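Local coordinates for protein member of s1p family of ribosomal proteins (Pyrococcus furiosus, PDB 5YH1) that probably acts as a nucleic-acid exonuclease of the DHH phosphoesterase family, its crystallised DHH-domain portion holding a manganese ion, at residues Lys394-Lys399 against Leu427-Lys432; Pro401-Glu406 against Glu420-Glu425. All coordinates share one frame; numbering follows the deposited sequence.

Contact 1: residues Lys394-Lys399 against Leu427-Lys432; sequences KILAEK and LEAFAK
Leu-396 meets the Ala-429/Phe-430 corner of the facing helix, where the shortest polar bond is internal: the amide of Ala-431 gives its hydrogen to Leu-427 O over 2.9 Å, one helical turn that encloses both partners of the leucine. Between the two segments the joining is apolar. In Leu-396 CG is anti to the carbonyl carbon, beside the backbone N (chi1 -66°), the fork is directed at the facing helix, and the two methyls divide the work. CD2 presses on Ala-429 CB at 3.4 Å, tighter than ordinary van der Waals contact, and also lies 3.6 Å from Phe-430 N, against the backbone itself. CD1 comes to the edge of the phenyl ring, near its plane, 4.0 Å from Phe-430 CD1. Phe-430 holds its own CG anti to the backbone N, chi1 -180°, which carries the ring beside the leucine.

Two helices of the C-terminal alpha/beta part of the chain, probably the DHHA1-type domain that follows the DHH domain in this family, are thus packed beside its mixed beta-sheet: 389-399 and 423-435. Phe-430 reaches on to Leu-365 and Phe-326 of the sheet and to Leu-389 and Ile-392 of the other helix, a span suited to a large flat side chain. Alanine suits position 429, since its single methyl lets the leucine fork come down close to the helix backbone; the CA atoms of Leu-396 and Ala-429 stand 6.9 Å apart. Replacing Leu-396 by an alanine would remove both delta methyls and would probably open a gap where they meet the Ala-429 methyl and the Phe-430 edge, leaving the ring less firmly held on that side. Lys-399 NZ makes a long, weak ion pair with Glu-433.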
loop_
_atom_site.group_PDB
_atom_site.type_symbol
_atom_site.label_atom_id
_atom_site.label_comp_id
_atom_site.label_asym_id
_atom_site.label_seq_id
_atom_site.Cartn_x
_atom_site.Cartn_y
_atom_site.Cartn_z
ATOM N N LYS A 394 33.326 -2.600 3.771
ATOM C CA LYS A 394 34.217 -1.481 3.454
ATOM C C LYS A 394 35.256 -1.908 2.417
ATOM O O LYS A 394 35.501 -1.189 1.441
ATOM C CB LYS A 394 34.916 -0.950 4.713
ATOM C CG LYS A 394 33.977 -0.300 5.719
ATOM N N ILE A 395 35.857 -3.081 2.610
ATOM C CA ILE A 395 36.813 -3.599 1.630
ATOM C C ILE A 395 36.153 -3.724 0.244
ATOM O O ILE A 395 36.725 -3.296 -0.757
ATOM C CB ILE A 395 37.429 -4.950 2.071
ATOM C CG1 ILE A 395 38.406 -4.736 3.239
ATOM C CG2 ILE A 395 38.163 -5.626 0.921
ATOM C CD1 ILE A 395 38.850 -6.020 3.918
ATOM N N LEU A 396 34.955 -4.301 0.186
ATOM C CA LEU A 396 34.294 -4.520 -1.103
ATOM C C LEU A 396 33.995 -3.189 -1.813
ATOM O O LEU A 396 34.218 -3.071 -3.010
ATOM C CB LEU A 396 33.017 -5.360 -0.939
ATOM C CG LEU A 396 33.212 -6.820 -0.482
ATOM C CD1 LEU A 396 31.870 -7.505 -0.269
ATOM C CD2 LEU A 396 34.050 -7.629 -1.457
ATOM N N ALA A 397 33.515 -2.200 -1.061
ATOM C CA ALA A 397 33.208 -0.877 -1.605
ATOM C C ALA A 397 34.437 -0.210 -2.224
ATOM O O ALA A 397 34.342 0.401 -3.291
ATOM C CB ALA A 397 32.612 0.017 -0.527
ATOM N N GLU A 398 35.587 -0.354 -1.566
ATOM C CA GLU A 398 36.840 0.207 -2.062
ATOM C C GLU A 398 37.359 -0.532 -3.295
ATOM O O GLU A 398 37.877 0.106 -4.209
ATOM C CB GLU A 398 37.908 0.220 -0.954
ATOM C CG GLU A 398 39.318 0.572 -1.432
ATOM C CD GLU A 398 40.334 0.680 -0.297
ATOM O OE1 GLU A 398 41.531 0.399 -0.546
ATOM O OE2 GLU A 398 39.946 1.045 0.841
ATOM N N LYS A 399 37.241 -1.860 -3.320
ATOM C CA LYS A 399 37.677 -2.649 -4.481
ATOM C C LYS A 399 36.752 -2.492 -5.687
ATOM O O LYS A 399 37.169 -2.739 -6.805
ATOM C CB LYS A 399 37.732 -4.144 -4.165
ATOM C CG LYS A 399 38.876 -4.586 -3.280
ATOM C CD LYS A 399 39.089 -6.093 -3.400
ATOM C CE LYS A 399 40.460 -6.511 -2.878
ATOM N NZ LYS A 399 40.556 -6.374 -1.399
ATOM N N LEU A 427 29.993 -10.779 -5.175
ATOM C CA LEU A 427 29.912 -12.023 -4.405
ATOM C C LEU A 427 31.170 -12.860 -4.533
ATOM O O LEU A 427 31.567 -13.510 -3.580
ATOM C CB LEU A 427 28.690 -12.845 -4.813
ATOM C CG LEU A 427 27.354 -12.163 -4.512
ATOM C CD1 LEU A 427 26.214 -13.118 -4.823
ATOM C CD2 LEU A 427 27.276 -11.669 -3.071
ATOM N N GLU A 428 31.797 -12.845 -5.703
ATOM C CA GLU A 428 33.100 -13.472 -5.849
ATOM C C GLU A 428 34.160 -12.764 -5.002
ATOM O O GLU A 428 35.018 -13.422 -4.417
ATOM C CB GLU A 428 33.517 -13.545 -7.313
ATOM C CG GLU A 428 32.751 -14.611 -8.077
ATOM C CD GLU A 428 33.175 -14.733 -9.527
ATOM O OE1 GLU A 428 33.981 -13.898 -9.997
ATOM O OE2 GLU A 428 32.690 -15.671 -10.198
ATOM N N ALA A 429 34.091 -11.438 -4.913
ATOM C CA ALA A 429 35.018 -10.699 -4.055
ATOM C C ALA A 429 34.717 -10.971 -2.582
ATOM O O ALA A 429 35.627 -11.027 -1.755
ATOM C CB ALA A 429 34.954 -9.207 -4.334
ATOM N N PHE A 430 33.438 -11.116 -2.249
ATOM C CA PHE A 430 33.064 -11.492 -0.895
ATOM C C PHE A 430 33.656 -12.862 -0.550
ATOM O O PHE A 430 34.206 -13.049 0.531
ATOM C CB PHE A 430 31.552 -11.519 -0.719
ATOM C CG PHE A 430 31.118 -11.897 0.669
ATOM C CD1 PHE A 430 30.992 -10.938 1.653
ATOM C CD2 PHE A 430 30.856 -13.222 0.992
ATOM C CE1 PHE A 430 30.605 -11.288 2.936
ATOM C CE2 PHE A 430 30.463 -13.572 2.269
ATOM C CZ PHE A 430 30.342 -12.609 3.243
ATOM N N ALA A 431 33.549 -13.807 -1.476
ATOM C CA ALA A 431 34.047 -15.162 -1.237
ATOM C C ALA A 431 35.576 -15.186 -1.067
ATOM O O ALA A 431 36.100 -15.962 -0.265
ATOM C CB ALA A 431 33.607 -16.090 -2.352
ATOM N N LYS A 432 36.287 -14.325 -1.799
ATOM C CA LYS A 432 37.747 -14.265 -1.699
ATOM C C LYS A 432 38.163 -13.739 -0.338
ATOM O O LYS A 432 39.145 -14.209 0.232
ATOM C CB LYS A 432 38.366 -13.395 -2.801
#

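Contact 2: residues Pro401-Glu406 against Glu420-Glu425; sequences PDAGVE and EGKRKE
Asp-402, just after Pro-401, supplies the polar half of the contact. With chi1 at 65°, CG lies between the backbone N and the carbonyl carbon, and OD2 takes a hydrogen bond from Lys-422 NZ at 2.9 Å, part of a salt bridge. The ammonium comes to the syn side of OD2 but stands 29° out of the carboxylate plane. The two side chains cross at about a right angle. The lysine does not stretch out: bends at chi2, chi3 and chi4 bring its ammonium round to the carboxylate. The second subunit also reaches this carboxylate: its His-314 NE2 makes a weak hydrogen bond to the same OD2, and its Tyr-334 packs on Lys-422.

Ala-403 follows with the apolar half. Its CB lies 3.6 Å from Lys-422 CB and 3.8 Å from Lys-422 CG, so the lysine stem runs over a methyl small enough to let it pass closely. A backbone hydrogen bond between Ala-403 and Phe-419 also ties the loop to the chain just before 420-425.

Lys-422 is the N-cap residue of helix 423-435, so the contact joins the loop after helix 389-399 to the start of the next helix. One lysine serves both needs, its methylenes lying on alanine while its charge is probably balanced by the aspartate at a subunit boundary.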
loop_
_atom_site.group_PDB
_atom_site.type_symbol
_atom_site.label_atom_id
_atom_site.label_comp_id
_atom_site.label_asym_id
_atom_site.label_seq_id
_atom_site.Cartn_x
_atom_site.Cartn_y
_atom_site.Cartn_z
ATOM N N PRO A 401 34.249 0.310 -6.591
ATOM C CA PRO A 401 33.568 1.588 -6.330
ATOM C C PRO A 401 32.334 1.831 -7.219
ATOM O O PRO A 401 31.420 2.557 -6.824
ATOM C CB PRO A 401 34.671 2.637 -6.576
ATOM C CG PRO A 401 35.704 1.952 -7.421
ATOM C CD PRO A 401 35.621 0.487 -7.113
ATOM N N ASP A 402 32.295 1.189 -8.380
ATOM C CA ASP A 402 31.157 1.285 -9.305
ATOM C C ASP A 402 30.027 0.267 -9.048
ATOM O O ASP A 402 29.071 0.209 -9.814
ATOM C CB ASP A 402 31.663 1.087 -10.740
ATOM C CG ASP A 402 32.205 -0.307 -10.971
ATOM O OD1 ASP A 402 32.756 -0.903 -10.002
ATOM O OD2 ASP A 402 32.097 -0.814 -12.109
ATOM N N ALA A 403 30.124 -0.545 -7.997
ATOM C CA ALA A 403 29.130 -1.604 -7.783
ATOM C C ALA A 403 28.039 -1.238 -6.766
ATOM O O ALA A 403 27.174 -2.064 -6.466
ATOM C CB ALA A 403 29.821 -2.889 -7.375
ATOM N N GLY A 404 28.082 -0.022 -6.226
ATOM C CA GLY A 404 27.056 0.449 -5.286
ATOM C C GLY A 404 26.953 -0.369 -4.006
ATOM O O GLY A 404 25.865 -0.534 -3.458
ATOM N N VAL A 405 28.085 -0.868 -3.518
ATOM C CA VAL A 405 28.096 -1.733 -2.338
ATOM C C VAL A 405 27.741 -0.949 -1.079
ATOM O O VAL A 405 28.256 0.137 -0.853
ATOM C CB VAL A 405 29.462 -2.411 -2.142
ATOM C CG1 VAL A 405 29.452 -3.262 -0.880
ATOM C CG2 VAL A 405 29.818 -3.262 -3.359
ATOM N N GLU A 406 26.858 -1.512 -0.264
ATOM C CA GLU A 406 26.428 -0.879 0.976
ATOM C C GLU A 406 25.872 -1.900 1.950
ATOM O O GLU A 406 25.415 -2.969 1.544
ATOM C CB GLU A 406 25.339 0.150 0.691
ATOM C CG GLU A 406 25.813 1.587 0.773
ATOM C CD GLU A 406 24.853 2.540 0.102
ATOM O OE1 GLU A 406 23.660 2.188 -0.031
ATOM O OE2 GLU A 406 25.301 3.636 -0.294
ATOM N N GLU A 420 22.650 -4.794 -9.383
ATOM C CA GLU A 420 22.375 -6.130 -9.913
ATOM C C GLU A 420 23.381 -6.562 -10.972
ATOM O O GLU A 420 23.792 -7.725 -11.016
ATOM C CB GLU A 420 20.956 -6.204 -10.478
ATOM C CG GLU A 420 20.646 -7.507 -11.200
ATOM C CD GLU A 420 19.193 -7.616 -11.628
ATOM O OE1 GLU A 420 18.858 -8.636 -12.266
ATOM O OE2 GLU A 420 18.391 -6.700 -11.334
ATOM N N GLY A 421 23.793 -5.619 -11.813
ATOM C CA GLY A 421 24.749 -5.903 -12.869
ATOM C C GLY A 421 26.165 -6.170 -12.398
ATOM O O GLY A 421 26.995 -6.575 -13.198
ATOM N N LYS A 422 26.458 -5.938 -11.116
ATOM C CA LYS A 422 27.775 -6.255 -10.559
ATOM C C LYS A 422 27.706 -7.370 -9.499
ATOM O O LYS A 422 28.640 -7.528 -8.712
ATOM C CB LYS A 422 28.418 -4.999 -9.950
ATOM C CG LYS A 422 28.696 -3.835 -10.906
ATOM C CD LYS A 422 29.333 -4.242 -12.229
ATOM C CE LYS A 422 30.741 -4.788 -12.089
ATOM N NZ LYS A 422 31.741 -3.696 -12.204
ATOM N N ARG A 423 26.619 -8.145 -9.484
ATOM C CA ARG A 423 26.445 -9.175 -8.462
ATOM C C ARG A 423 27.582 -10.196 -8.445
ATOM O O ARG A 423 28.159 -10.470 -7.398
ATOM C CB ARG A 423 25.126 -9.924 -8.623
ATOM C CG ARG A 423 24.965 -10.984 -7.538
ATOM C CD ARG A 423 23.601 -11.631 -7.556
ATOM N NE ARG A 423 23.442 -12.480 -8.721
ATOM C CZ ARG A 423 22.354 -13.191 -8.974
ATOM N NH1 ARG A 423 22.288 -13.928 -10.074
ATOM N NH2 ARG A 423 21.328 -13.155 -8.134
ATOM N N LYS A 424 27.877 -10.760 -9.609
ATOM C CA LYS A 424 28.921 -11.770 -9.752
ATOM C C LYS A 424 30.239 -11.267 -9.137
ATOM O O LYS A 424 30.854 -11.964 -8.329
ATOM C CB LYS A 424 29.111 -12.092 -11.230
ATOM C CG LYS A 424 29.962 -13.310 -11.551
ATOM C CD LYS A 424 30.522 -13.181 -12.966
ATOM C CE LYS A 424 30.714 -14.522 -13.652
ATOM N NZ LYS A 424 31.766 -15.345 -12.998
ATOM N N GLU A 425 30.650 -10.052 -9.508
ATOM C CA GLU A 425 31.907 -9.479 -9.032
ATOM C C GLU A 425 31.893 -9.238 -7.519
ATOM O O GLU A 425 32.876 -9.504 -6.838
ATOM C CB GLU A 425 32.235 -8.163 -9.758
ATOM C CG GLU A 425 32.615 -8.312 -11.226
ATOM C CD GLU A 425 31.424 -8.278 -12.181
ATOM O OE1 GLU A 425 31.640 -7.952 -13.362
ATOM O OE2 GLU A 425 30.272 -8.567 -11.779
#

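How the contacts relate
Contacts 1 and 2 are neighbours, their centres about 9 Å apart, and both use helix 423-435: contact 2 at its N-terminal end, contact 1 farther along. In sequence, contact 2 is nested inside the loop that contact 1 closes. Val-405 ties them, its CG1 lying 4.1 Å from Leu-396 CB and its CB 4.1 Å from Ala-397 CA; it and Ala-403 also pack on Val-426, which lies between residues 420-425 and 427-432. Contact 1 is buried and apolar, contact 2 partly buried, charged and beside the second subunit. Both lie away from the manganese site of Asp-67, Asp-137, His-163 and Asp-229.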